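Local atomic coordinates of histidinol-phosphatase (Listeria monocytogenes serotype 4b str. H7858, PDB entry 6NLR), a protein that probably hydrolyses L-histidinol phosphate to L-histidinol in histidine biosynthesis, as a metal-dependent phosphatase of the PHP family. Residues E34-E39 and T115-L120; R177-I182 and R217-D222; A212-R217 and L249-V254. All blocks are in the same frame, centred on the assembly; numbering follows the deposited sequence.

Interaction 1: residues E34-E39 and T115-L120; sequences EYSIVE and TDDGVL
The flat group that carries this contact is the carboxylate of Asp-117, and Ser-36 meets it at OD2, on the anti lone pair that faces away from OD1. The hydroxyl OG of Ser-36 donates to OD2 of Asp-117 over a short 2.5 Å. The other oxygen, OD1, takes a weak bond from the backbone N of Gly-118 next door. Both segments belong to the distorted beta-alpha barrel of the PHP domain, whose family groups with the TIM barrels. Strands 34-40 and 117-127 are not neighbours in their sheet. Strand 87-95 runs between them, so the meeting is made by side chains reaching inward past it, with the axes 7.1 Å apart at their closest and 51° from parallel; His-89 of that middle strand touches both Ser-36 and Asp-117.

With CG of Asp-117 anti to its backbone N (chi1 -160°), the carboxylate is carried toward strand 34-40. OD2 also forms salt bridges to Arg-3 and Arg-178; two guanidinium groups and a hydroxyl around one oxygen would favour the ionised acid. Further along, the contact turns apolar and nears the metals: the side chain of Val-38 is about 6 Å from the cobalt ion. CG1 of Val-38 rests on CA of Gly-118 at 4.1 Å, and its CG2 faces CG2 of Val-119 at 4.4 Å.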
loop_
_atom_site.group_PDB
_atom_site.type_symbol
_atom_site.label_atom_id
_atom_site.label_comp_id
_atom_site.label_asym_id
_atom_site.label_seq_id
_atom_site.Cartn_x
_atom_site.Cartn_y
_atom_site.Cartn_z
ATOM N N GLU A 34 11.080 -13.511 -7.592
ATOM C CA GLU A 34 11.311 -12.057 -7.414
ATOM C C GLU A 34 10.463 -11.554 -6.250
ATOM O O GLU A 34 9.296 -11.964 -6.131
ATOM C CB GLU A 34 10.999 -11.337 -8.710
ATOM C CG GLU A 34 11.512 -9.932 -8.740
ATOM C CD GLU A 34 11.447 -9.289 -10.114
ATOM O OE1 GLU A 34 10.972 -9.946 -11.022
ATOM O OE2 GLU A 34 11.861 -8.127 -10.248
ATOM N N TYR A 35 11.047 -10.716 -5.401
ATOM C CA TYR A 35 10.516 -10.416 -4.052
ATOM C C TYR A 35 10.967 -9.014 -3.650
ATOM O O TYR A 35 12.190 -8.784 -3.601
ATOM C CB TYR A 35 10.993 -11.529 -3.123
ATOM C CG TYR A 35 10.465 -11.501 -1.714
ATOM C CD1 TYR A 35 11.052 -10.682 -0.763
ATOM C CD2 TYR A 35 9.445 -12.340 -1.308
ATOM C CE1 TYR A 35 10.637 -10.689 0.553
ATOM C CE2 TYR A 35 8.998 -12.340 0.002
ATOM C CZ TYR A 35 9.604 -11.523 0.940
ATOM O OH TYR A 35 9.215 -11.528 2.249
ATOM N N SER A 36 10.019 -8.119 -3.371
ATOM C CA SER A 36 10.293 -6.726 -2.950
ATOM C C SER A 36 9.983 -6.561 -1.459
ATOM O O SER A 36 8.857 -6.851 -1.005
ATOM C CB SER A 36 9.550 -5.724 -3.809
ATOM O OG SER A 36 10.077 -5.701 -5.128
ATOM N N ILE A 37 10.992 -6.101 -0.731
ATOM C CA ILE A 37 10.880 -5.628 0.660
ATOM C C ILE A 37 10.621 -4.130 0.578
ATOM O O ILE A 37 11.554 -3.387 0.196
ATOM C CB ILE A 37 12.148 -5.953 1.449
ATOM C CG1 ILE A 37 12.446 -7.454 1.420
ATOM C CG2 ILE A 37 12.013 -5.413 2.866
ATOM C CD1 ILE A 37 13.853 -7.788 1.833
ATOM N N VAL A 38 9.396 -3.725 0.899
ATOM C CA VAL A 38 8.968 -2.316 0.814
ATOM C C VAL A 38 8.382 -1.932 2.172
ATOM O O VAL A 38 7.146 -1.802 2.319
ATOM C CB VAL A 38 8.033 -2.085 -0.392
ATOM C CG1 VAL A 38 8.842 -2.073 -1.681
ATOM C CG2 VAL A 38 6.926 -3.123 -0.482
ATOM N N GLU A 39 9.265 -1.772 3.143
ATOM C CA GLU A 39 8.870 -1.459 4.529
ATOM C C GLU A 39 8.266 -0.050 4.571
ATOM O O GLU A 39 8.652 0.817 3.740
ATOM C CB GLU A 39 10.068 -1.601 5.458
ATOM C CG GLU A 39 9.655 -1.604 6.902
ATOM C CD GLU A 39 8.527 -2.594 7.175
ATOM O OE1 GLU A 39 8.830 -3.773 7.374
ATOM O OE2 GLU A 39 7.358 -2.154 7.156
ATOM N N THR A 115 17.562 2.360 -2.959
ATOM C CA THR A 115 16.360 1.528 -3.222
ATOM C C THR A 115 16.334 1.115 -4.689
ATOM O O THR A 115 16.947 1.787 -5.489
ATOM C CB THR A 115 15.068 2.269 -2.869
ATOM O OG1 THR A 115 14.869 3.329 -3.804
ATOM C CG2 THR A 115 15.097 2.819 -1.463
ATOM N N ASP A 116 15.526 0.111 -4.976
ATOM C CA ASP A 116 15.435 -0.684 -6.214
ATOM C C ASP A 116 13.963 -0.909 -6.592
ATOM O O ASP A 116 13.696 -1.497 -7.628
ATOM C CB ASP A 116 16.017 -2.042 -5.831
ATOM C CG ASP A 116 16.528 -2.839 -6.986
ATOM O OD1 ASP A 116 16.466 -2.299 -8.098
ATOM O OD2 ASP A 116 16.985 -3.987 -6.755
ATOM N N ASP A 117 13.023 -0.571 -5.706
ATOM C CA ASP A 117 11.564 -0.715 -5.954
ATOM C C ASP A 117 10.856 0.179 -4.944
ATOM O O ASP A 117 11.532 0.798 -4.078
ATOM C CB ASP A 117 11.113 -2.178 -5.875
ATOM C CG ASP A 117 9.790 -2.507 -6.560
ATOM O OD1 ASP A 117 9.231 -1.617 -7.251
ATOM O OD2 ASP A 117 9.317 -3.677 -6.400
ATOM N N GLY A 118 9.545 0.270 -5.065
ATOM C CA GLY A 118 8.768 1.178 -4.210
ATOM C C GLY A 118 7.298 1.067 -4.510
ATOM O O GLY A 118 6.935 0.680 -5.630
ATOM N N VAL A 119 6.495 1.378 -3.498
ATOM C CA VAL A 119 5.028 1.507 -3.595
ATOM C C VAL A 119 4.675 2.852 -2.967
ATOM O O VAL A 119 5.231 3.186 -1.893
ATOM C CB VAL A 119 4.347 0.309 -2.910
ATOM C CG1 VAL A 119 2.851 0.476 -2.882
ATOM C CG2 VAL A 119 4.699 -1.008 -3.595
ATOM N N LEU A 120 3.816 3.621 -3.624
ATOM C CA LEU A 120 3.269 4.864 -3.041
ATOM C C LEU A 120 1.835 4.571 -2.637
ATOM O O LEU A 120 1.039 4.218 -3.523
ATOM C CB LEU A 120 3.359 5.993 -4.062
ATOM C CG LEU A 120 2.860 7.350 -3.578
ATOM C CD1 LEU A 120 3.761 7.899 -2.494
ATOM C CD2 LEU A 120 2.757 8.322 -4.754
#

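Interaction 2: residues R177-I182 and R217-D222; sequences RRMGHI and RDYELD. With MN (manganese (II) ion), chain E.
His-181 and Asp-222 run side by side and point the same way, tied by the backbone N of His-181, which donates to the anti lone pair of Asp-222 OD2 at 2.9 Å. The imidazole binds manganese through NE2, 2.1 Å from the ion; Glu-93 and His-123 bind the same metal. Asp-222 is steadied in turn by Asn-224, which bonds OD2, and by a water that links OD1 to NE of Arg-178.

Behind this shell lies the parallel strand pairing of a beta-alpha-beta unit, with helix 201-217 as the connection between strands 178-179 and 220-224. Its ladder runs from Glu-220 N to Arg-177 O (2.8 Å), through Met-179 N to Glu-220 O, to Asp-222 N with Met-179 O (3.1 Å). On the face holding Arg-178 and Glu-220, NH1 of Arg-178 reaches OE2 of Glu-220 in a 3.0 Å salt bridge, the guanidinium and carboxylate planes turned 67° apart, while NH2 of Arg-178 bonds Gly-5 O. Selenomethionine Met-179 lies on the other face, where SE is 5.1 Å from the centre of the Tyr-219 ring, an oblique Met-aromatic contact, and CE packs against CD2 of that ring at 3.8 Å. The tyrosine ring is sandwiched between Arg-177 CA and Arg-217 CB on opposite faces, and its OH bonds Lys-175.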
loop_
_atom_site.group_PDB
_atom_site.type_symbol
_atom_site.label_atom_id
_atom_site.label_comp_id
_atom_site.label_asym_id
_atom_site.label_seq_id
_atom_site.Cartn_x
_atom_site.Cartn_y
_atom_site.Cartn_z
ATOM N N ARG A 177 6.634 4.251 -8.760
ATOM C CA ARG A 177 5.759 4.235 -9.950
ATOM C C ARG A 177 4.664 3.184 -9.796
ATOM O O ARG A 177 3.902 2.989 -10.772
ATOM C CB ARG A 177 6.641 4.019 -11.168
ATOM C CG ARG A 177 7.583 5.200 -11.355
ATOM C CD ARG A 177 8.240 5.175 -12.679
ATOM N NE ARG A 177 9.186 6.277 -12.808
ATOM C CZ ARG A 177 10.179 6.282 -13.687
ATOM N NH1 ARG A 177 10.320 5.233 -14.485
ATOM N NH2 ARG A 177 11.006 7.315 -13.766
ATOM N N ARG A 178 4.588 2.530 -8.637
ATOM C CA ARG A 178 3.549 1.518 -8.355
ATOM C C ARG A 178 2.655 2.054 -7.240
ATOM O O ARG A 178 3.131 2.356 -6.139
ATOM C CB ARG A 178 4.163 0.164 -8.001
ATOM C CG ARG A 178 3.101 -0.937 -7.907
ATOM C CD ARG A 178 3.626 -2.360 -8.163
ATOM N NE ARG A 178 4.492 -2.847 -7.106
ATOM C CZ ARG A 178 5.824 -2.758 -7.075
ATOM N NH1 ARG A 178 6.496 -2.188 -8.076
ATOM N NH2 ARG A 178 6.483 -3.266 -6.044
HETATM N N MSE A 179 1.367 2.222 -7.555
HETATM C CA MSE A 179 0.438 2.797 -6.597
HETATM C C MSE A 179 -0.130 1.656 -5.760
HETATM O O MSE A 179 -0.647 0.690 -6.315
HETATM C CB MSE A 179 -0.699 3.553 -7.296
HETATM C CG MSE A 179 -0.237 4.600 -8.316
HETATM SE SE MSE A 179 0.790 6.092 -7.479
HETATM C CE MSE A 179 2.643 5.594 -7.924
ATOM N N GLY A 180 -0.059 1.815 -4.436
ATOM C CA GLY A 180 -0.468 0.802 -3.486
ATOM C C GLY A 180 -1.978 0.664 -3.347
ATOM O O GLY A 180 -2.675 1.690 -3.328
ATOM N N HIS A 181 -2.450 -0.581 -3.247
ATOM C CA HIS A 181 -3.848 -0.995 -2.923
ATOM C C HIS A 181 -4.863 0.137 -3.153
ATOM O O HIS A 181 -5.385 0.653 -2.152
ATOM C CB HIS A 181 -3.900 -1.535 -1.479
ATOM C CG HIS A 181 -3.118 -0.747 -0.474
ATOM N ND1 HIS A 181 -3.303 0.626 -0.306
ATOM C CD2 HIS A 181 -2.186 -1.139 0.443
ATOM C CE1 HIS A 181 -2.504 1.045 0.679
ATOM N NE2 HIS A 181 -1.800 -0.016 1.155
ATOM N N ILE A 182 -5.234 0.450 -4.407
ATOM C CA ILE A 182 -6.014 1.691 -4.708
ATOM C C ILE A 182 -7.524 1.557 -4.430
ATOM O O ILE A 182 -8.274 2.411 -4.939
ATOM C CB ILE A 182 -5.783 2.197 -6.138
ATOM C CG1 ILE A 182 -6.255 1.200 -7.199
ATOM C CG2 ILE A 182 -4.341 2.627 -6.327
ATOM C CD1 ILE A 182 -6.480 1.845 -8.564
ATOM N N ARG A 217 0.959 8.456 -17.085
ATOM C CA ARG A 217 2.210 8.597 -16.289
ATOM C C ARG A 217 3.113 7.362 -16.463
ATOM O O ARG A 217 4.265 7.406 -15.990
ATOM C CB ARG A 217 1.836 8.773 -14.822
ATOM C CG ARG A 217 1.330 10.153 -14.441
ATOM C CD ARG A 217 2.619 10.857 -14.161
ATOM N NE ARG A 217 2.503 11.668 -13.003
ATOM C CZ ARG A 217 3.482 12.382 -12.494
ATOM N NH1 ARG A 217 4.678 12.377 -13.060
ATOM N NH2 ARG A 217 3.238 13.097 -11.409
ATOM N N ASP A 218 2.612 6.304 -17.112
ATOM C CA ASP A 218 3.335 5.025 -17.309
ATOM C C ASP A 218 3.610 4.387 -15.939
ATOM O O ASP A 218 4.694 3.817 -15.742
ATOM C CB ASP A 218 4.634 5.241 -18.082
ATOM C CG ASP A 218 5.135 3.990 -18.780
ATOM O OD1 ASP A 218 4.298 3.240 -19.311
ATOM O OD2 ASP A 218 6.363 3.793 -18.821
ATOM N N TYR A 219 2.651 4.497 -15.030
ATOM C CA TYR A 219 2.719 3.908 -13.675
ATOM C C TYR A 219 2.160 2.487 -13.739
ATOM O O TYR A 219 1.632 2.052 -14.788
ATOM C CB TYR A 219 1.978 4.780 -12.666
ATOM C CG TYR A 219 2.645 6.068 -12.248
ATOM C CD1 TYR A 219 3.922 6.427 -12.661
ATOM C CD2 TYR A 219 1.994 6.923 -11.372
ATOM C CE1 TYR A 219 4.514 7.606 -12.231
ATOM C CE2 TYR A 219 2.565 8.108 -10.948
ATOM C CZ TYR A 219 3.826 8.463 -11.392
ATOM O OH TYR A 219 4.388 9.617 -10.943
ATOM N N GLU A 220 2.263 1.766 -12.633
ATOM C CA GLU A 220 1.657 0.418 -12.547
ATOM C C GLU A 220 0.900 0.335 -11.227
ATOM O O GLU A 220 0.994 1.287 -10.417
ATOM C CB GLU A 220 2.736 -0.655 -12.733
ATOM C CG GLU A 220 3.844 -0.569 -11.720
ATOM C CD GLU A 220 4.979 -1.580 -11.882
ATOM O OE1 GLU A 220 5.027 -2.262 -12.951
ATOM O OE2 GLU A 220 5.835 -1.661 -10.941
ATOM N N LEU A 221 0.169 -0.759 -11.028
ATOM C CA LEU A 221 -0.702 -0.950 -9.850
ATOM C C LEU A 221 -0.268 -2.184 -9.062
ATOM O O LEU A 221 0.073 -3.213 -9.669
ATOM C CB LEU A 221 -2.155 -1.057 -10.305
ATOM C CG LEU A 221 -2.707 0.209 -10.948
ATOM C CD1 LEU A 221 -4.104 -0.018 -11.496
ATOM C CD2 LEU A 221 -2.668 1.350 -9.946
ATOM N N ASP A 222 -0.263 -2.013 -7.736
ATOM C CA ASP A 222 -0.207 -3.055 -6.680
ATOM C C ASP A 222 -1.502 -3.859 -6.781
ATOM O O ASP A 222 -2.570 -3.275 -6.508
ATOM C CB ASP A 222 -0.013 -2.338 -5.341
ATOM C CG ASP A 222 0.080 -3.159 -4.059
ATOM O OD1 ASP A 222 0.763 -4.194 -4.078
ATOM O OD2 ASP A 222 -0.494 -2.693 -3.024
HETATM MN MN MN E . -0.448 -0.001 2.808
HETATM O O HOH W 1 2.885 -4.871 -5.693
HETATM O O HOH W 2 -3.443 -0.708 -6.366
HETATM O O HOH W 3 -2.482 -0.611 3.748
HETATM O O HOH W 4 0.011 -1.711 2.489
#

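Interaction 3: residues A212-R217 and L249-V254; sequences ALVKKR and LQIPFV
Apolar packing joins Val-214 on helix 201-217 to Ile-251, whose side chains cross at about a right angle. CG1 of Val-214, set anti to its backbone N (chi1 165°), touches Ile-251 twice: CG2 at 3.7 Å and CD1 at 3.8 Å. CB of Lys-215 adds a looser touch on CG1 of the same isoleucine, and CD1 of Leu-249 lies against the backbone N of Ala-212 one turn back.

The polar part belongs to Lys-215. A bend at chi2 (52°) sends CD to within 3.2 Å of Leu-249 O, and CE passes the same oxygen as closely. Beyond it, NZ makes a weak hydrogen bond to Gln-250 O at 3.3 Å. The ammonium thus arrives where helix 240-248 has just ended and Gln-250 completes a Schellman motif, a place where the helix dipole would probably welcome a positive charge.

Ile-251 also packs on Leu-221 and on Ala-246, so it joins one helix to the next as well as to strand 220-224. This is the arrangement of a beta-alpha barrel, in which an outer helix leans on the turn leading from the following helix into its strand, here strand 253-256.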
loop_
_atom_site.group_PDB
_atom_site.type_symbol
_atom_site.label_atom_id
_atom_site.label_comp_id
_atom_site.label_asym_id
_atom_site.label_seq_id
_atom_site.Cartn_x
_atom_site.Cartn_y
_atom_site.Cartn_z
ATOM N N ALA A 212 -6.812 6.449 -16.335
ATOM C CA ALA A 212 -6.315 7.199 -17.517
ATOM C C ALA A 212 -4.999 7.890 -17.135
ATOM O O ALA A 212 -4.043 7.853 -17.949
ATOM C CB ALA A 212 -7.340 8.201 -18.028
ATOM N N LEU A 213 -4.922 8.438 -15.923
ATOM C CA LEU A 213 -3.750 9.212 -15.451
ATOM C C LEU A 213 -2.585 8.256 -15.137
ATOM O O LEU A 213 -1.435 8.540 -15.534
ATOM C CB LEU A 213 -4.210 10.026 -14.246
ATOM C CG LEU A 213 -3.282 11.144 -13.806
ATOM C CD1 LEU A 213 -3.067 12.156 -14.934
ATOM C CD2 LEU A 213 -3.859 11.796 -12.566
ATOM N N VAL A 214 -2.867 7.123 -14.496
ATOM C CA VAL A 214 -1.865 6.040 -14.288
ATOM C C VAL A 214 -1.256 5.651 -15.638
ATOM O O VAL A 214 -0.022 5.523 -15.737
ATOM C CB VAL A 214 -2.490 4.823 -13.583
ATOM C CG1 VAL A 214 -1.612 3.604 -13.689
ATOM C CG2 VAL A 214 -2.800 5.127 -12.135
ATOM N N LYS A 215 -2.078 5.420 -16.645
ATOM C CA LYS A 215 -1.569 5.035 -17.983
ATOM C C LYS A 215 -0.707 6.171 -18.570
ATOM O O LYS A 215 0.401 5.898 -19.075
ATOM C CB LYS A 215 -2.717 4.692 -18.936
ATOM C CG LYS A 215 -2.262 4.243 -20.322
ATOM C CD LYS A 215 -1.242 3.109 -20.261
ATOM C CE LYS A 215 -0.839 2.586 -21.620
ATOM N NZ LYS A 215 0.038 1.404 -21.446
ATOM N N LYS A 216 -1.202 7.400 -18.534
ATOM C CA LYS A 216 -0.485 8.581 -19.082
ATOM C C LYS A 216 0.882 8.733 -18.385
ATOM O O LYS A 216 1.856 9.061 -19.064
ATOM C CB LYS A 216 -1.360 9.817 -18.893
ATOM C CG LYS A 216 -0.809 11.108 -19.476
ATOM C CD LYS A 216 -1.221 12.329 -18.662
ATOM C CE LYS A 216 -0.620 13.607 -19.202
ATOM N NZ LYS A 216 -1.092 13.872 -20.578
ATOM N N ARG A 217 0.959 8.456 -17.085
ATOM C CA ARG A 217 2.210 8.597 -16.289
ATOM C C ARG A 217 3.113 7.362 -16.463
ATOM O O ARG A 217 4.265 7.406 -15.990
ATOM C CB ARG A 217 1.836 8.773 -14.822
ATOM C CG ARG A 217 1.330 10.153 -14.441
ATOM C CD ARG A 217 2.619 10.857 -14.161
ATOM N NE ARG A 217 2.503 11.668 -13.003
ATOM C CZ ARG A 217 3.482 12.382 -12.494
ATOM N NH1 ARG A 217 4.678 12.377 -13.060
ATOM N NH2 ARG A 217 3.238 13.097 -11.409
ATOM N N LEU A 249 -6.571 -0.789 -20.531
ATOM C CA LEU A 249 -5.642 0.358 -20.757
ATOM C C LEU A 249 -4.185 -0.128 -20.790
ATOM O O LEU A 249 -3.312 0.690 -20.907
ATOM C CB LEU A 249 -5.867 1.403 -19.653
ATOM C CG LEU A 249 -7.210 2.135 -19.725
ATOM C CD1 LEU A 249 -7.463 2.973 -18.494
ATOM C CD2 LEU A 249 -7.285 3.013 -20.956
ATOM N N GLN A 250 -3.945 -1.428 -20.652
ATOM C CA GLN A 250 -2.603 -2.066 -20.572
ATOM C C GLN A 250 -1.768 -1.456 -19.446
ATOM O O GLN A 250 -0.587 -1.249 -19.631
ATOM C CB GLN A 250 -1.921 -1.955 -21.930
ATOM C CG GLN A 250 -2.740 -2.585 -23.038
ATOM C CD GLN A 250 -2.054 -2.251 -24.326
ATOM O OE1 GLN A 250 -2.333 -1.220 -24.919
ATOM N NE2 GLN A 250 -1.079 -3.064 -24.703
ATOM N N ILE A 251 -2.386 -1.184 -18.306
ATOM C CA ILE A 251 -1.667 -0.824 -17.060
ATOM C C ILE A 251 -1.173 -2.134 -16.438
ATOM O O ILE A 251 -1.971 -3.036 -16.144
ATOM C CB ILE A 251 -2.575 -0.060 -16.095
ATOM C CG1 ILE A 251 -3.054 1.278 -16.676
ATOM C CG2 ILE A 251 -1.885 0.083 -14.755
ATOM C CD1 ILE A 251 -4.237 1.908 -15.926
ATOM N N PRO A 252 0.143 -2.269 -16.194
ATOM C CA PRO A 252 0.675 -3.465 -15.564
ATOM C C PRO A 252 0.238 -3.542 -14.102
ATOM O O PRO A 252 0.169 -2.524 -13.423
ATOM C CB PRO A 252 2.204 -3.334 -15.645
ATOM C CG PRO A 252 2.431 -2.207 -16.653
ATOM C CD PRO A 252 1.205 -1.318 -16.541
ATOM N N PHE A 253 0.023 -4.778 -13.660
ATOM C CA PHE A 253 -0.204 -5.161 -12.246
ATOM C C PHE A 253 0.998 -5.965 -11.767
ATOM O O PHE A 253 1.522 -6.742 -12.532
ATOM C CB PHE A 253 -1.487 -5.985 -12.110
ATOM C CG PHE A 253 -2.751 -5.170 -12.115
ATOM C CD1 PHE A 253 -3.160 -4.498 -10.970
ATOM C CD2 PHE A 253 -3.515 -5.058 -13.267
ATOM C CE1 PHE A 253 -4.322 -3.749 -10.983
ATOM C CE2 PHE A 253 -4.685 -4.328 -13.269
ATOM C CZ PHE A 253 -5.089 -3.676 -12.125
ATOM N N VAL A 254 1.411 -5.732 -10.525
ATOM C CA VAL A 254 2.358 -6.607 -9.790
ATOM C C VAL A 254 1.616 -7.157 -8.571
ATOM O O VAL A 254 1.133 -6.344 -7.759
ATOM C CB VAL A 254 3.619 -5.828 -9.378
ATOM C CG1 VAL A 254 4.625 -6.738 -8.685
ATOM C CG2 VAL A 254 4.239 -5.098 -10.566
#

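In the fold
Interaction 1 precedes interaction 2 along the chain, whereas interactions 2 and 3 interleave. Interactions 1 and 2 (centres 12 Å apart) join where O of Leu-120 lies 2.8 Å from N of Gly-180, a probable hydrogen bond linking strand 117-127 to the His-181 segment. Interactions 2 and 3, 7 Å apart between centres, share Arg-217 and meet through Leu-221 N and Pro-252 O at 3.0 Å, which brings strand 253-256 beside 220-224. Interactions 1 and 3, centres 18 Å apart, come no nearer than about 6 Å between nearest atoms. Interactions 1 and 2 lie close to the metals, and a sulfate sits about 4 Å from the His-181 side chain; interaction 3 packs the barrel's outer layer.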